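Local coordinates for CHAD domain protein (Streptomyces chartreusis, PDB 6RN5) that binds polyphosphate and metal ions through a helical CHAD-domain fold, as a phosin, at the interface of chains A and B. Numbering follows the deposited sequence. Chains: chain A/B, CHAD domain protein.

The interface of chains A and B. Residues chain A 119, 342-343, 346; chain B 259-261, 345.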
# COMPACT_ATOMS: atom_id res chain seq x y z
N LEU A 119 -7.77 -6.17 5.86
CA LEU A 119 -6.91 -6.63 4.79
C LEU A 119 -7.30 -8.02 4.23
O LEU A 119 -6.80 -8.44 3.16
CB LEU A 119 -5.47 -6.69 5.27
CG LEU A 119 -4.87 -5.34 5.61
CD1 LEU A 119 -3.64 -5.52 6.51
CD2 LEU A 119 -4.54 -4.60 4.33
N TYR A 342 3.76 -14.09 5.62
CA TYR A 342 3.29 -13.35 4.45
C TYR A 342 2.24 -12.39 4.89
O TYR A 342 2.27 -11.25 4.51
CB TYR A 342 2.78 -14.35 3.43
CG TYR A 342 2.08 -13.83 2.17
CD1 TYR A 342 0.73 -13.42 2.20
CD2 TYR A 342 2.73 -13.87 0.95
CE1 TYR A 342 0.08 -13.01 1.04
CE2 TYR A 342 2.10 -13.47 -0.22
CZ TYR A 342 0.78 -13.06 -0.17
OH TYR A 342 0.20 -12.66 -1.32
N ALA A 343 1.32 -12.83 5.74
CA ALA A 343 0.32 -11.94 6.24
C ALA A 343 0.92 -10.78 7.02
O ALA A 343 0.44 -9.65 6.94
CB ALA A 343 -0.66 -12.68 7.14
N VAL A 346 2.23 -7.96 4.86
CA VAL A 346 1.18 -7.11 4.37
C VAL A 346 0.77 -6.12 5.45
O VAL A 346 0.59 -4.92 5.21
CB VAL A 346 -0.07 -7.96 3.99
CG1 VAL A 346 -1.21 -7.08 3.55
CG2 VAL A 346 0.25 -8.90 2.84
N ALA B 259 -8.53 -7.20 -0.66
CA ALA B 259 -8.13 -8.63 -0.52
C ALA B 259 -6.62 -8.87 -0.74
O ALA B 259 -6.16 -9.58 -1.66
CB ALA B 259 -8.96 -9.53 -1.42
N LEU B 260 -5.86 -8.30 0.16
CA LEU B 260 -4.42 -8.40 0.12
C LEU B 260 -3.89 -9.66 0.80
O LEU B 260 -2.80 -10.13 0.49
CB LEU B 260 -3.82 -7.14 0.72
CG LEU B 260 -4.32 -5.89 0.02
CD1 LEU B 260 -3.83 -4.64 0.73
CD2 LEU B 260 -3.87 -5.88 -1.44
N ILE B 261 -4.65 -10.24 1.69
CA ILE B 261 -4.28 -11.52 2.24
C ILE B 261 -5.43 -12.44 1.88
O ILE B 261 -6.55 -12.20 2.30
CB ILE B 261 -4.10 -11.48 3.76
CG1 ILE B 261 -3.20 -10.32 4.19
CG2 ILE B 261 -3.45 -12.77 4.22
CD1 ILE B 261 -3.22 -10.06 5.70
N GLY B 345 4.70 -11.29 0.38
CA GLY B 345 3.46 -10.61 0.82
C GLY B 345 3.40 -9.11 0.48
O GLY B 345 2.37 -8.60 0.03
O HOH W 1 -2.45 -12.82 -1.09
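The end of helix 82-120 and the first half of helix 338-366 of chain A receive the loop at 259-261 of chain B, while B:Gly345, from the partner's own helix 338-366, meets A:Tyr342 directly. Near the C-terminal end of its helix, A:Leu119 offers its backbone carbonyl to the loop. B:Ile261 N donates to A:Leu119 O at 3.2 Å, fairly straight at the hydrogen (159°) and from a position tilted out of the carbonyl plane; the neighbouring amide of B:Leu260 adds a weak, more bent bond to the same oxygen. Beside this polar grip the leucine side chains cross obliquely, A:Leu119 CD2 touching B:Leu260 CD1 at 3.7 Å.

B:Ile261 reaches between the two chain A helices. Its CG1 branch, anti to its own carbonyl carbon (chi1 -50°) and extended beyond CG1, runs past A:Val346 in the opposite direction, and CD1 lies 3.9 Å from A:Ala343 CB, with A:Leu119 CB on its other flank. A:Val346 divides its methyls between two partners: CG1 lies against B:Leu260 CB and B:Ile261 CG1, whereas CG2 faces the carbonyl of B:Gly345, 3.5 Å from its O.

With CG anti to the backbone N (chi1 173°), A:Tyr342 lays one ring face against the partner helix. B:Gly345 CA sits over that face, 3.5 Å from the ring centroid and displaced toward the CD2-CE2 rim, a CH-pi contact in which the lack of a side chain lets ring and helix backbone come close. The phenol OH meets a water at 2.7 Å, which in turn contacts B:Leu260 O and so bridges the ring to the loop.

The patch is mostly apolar, and its twin recurs with the chains exchanged. The pairing is that of the deposited assembly and may not be the biological one. Within it the patch forms part of the two-fold interface at the centre of the dimer, from which the helical bodies of the two copies extend away from each other.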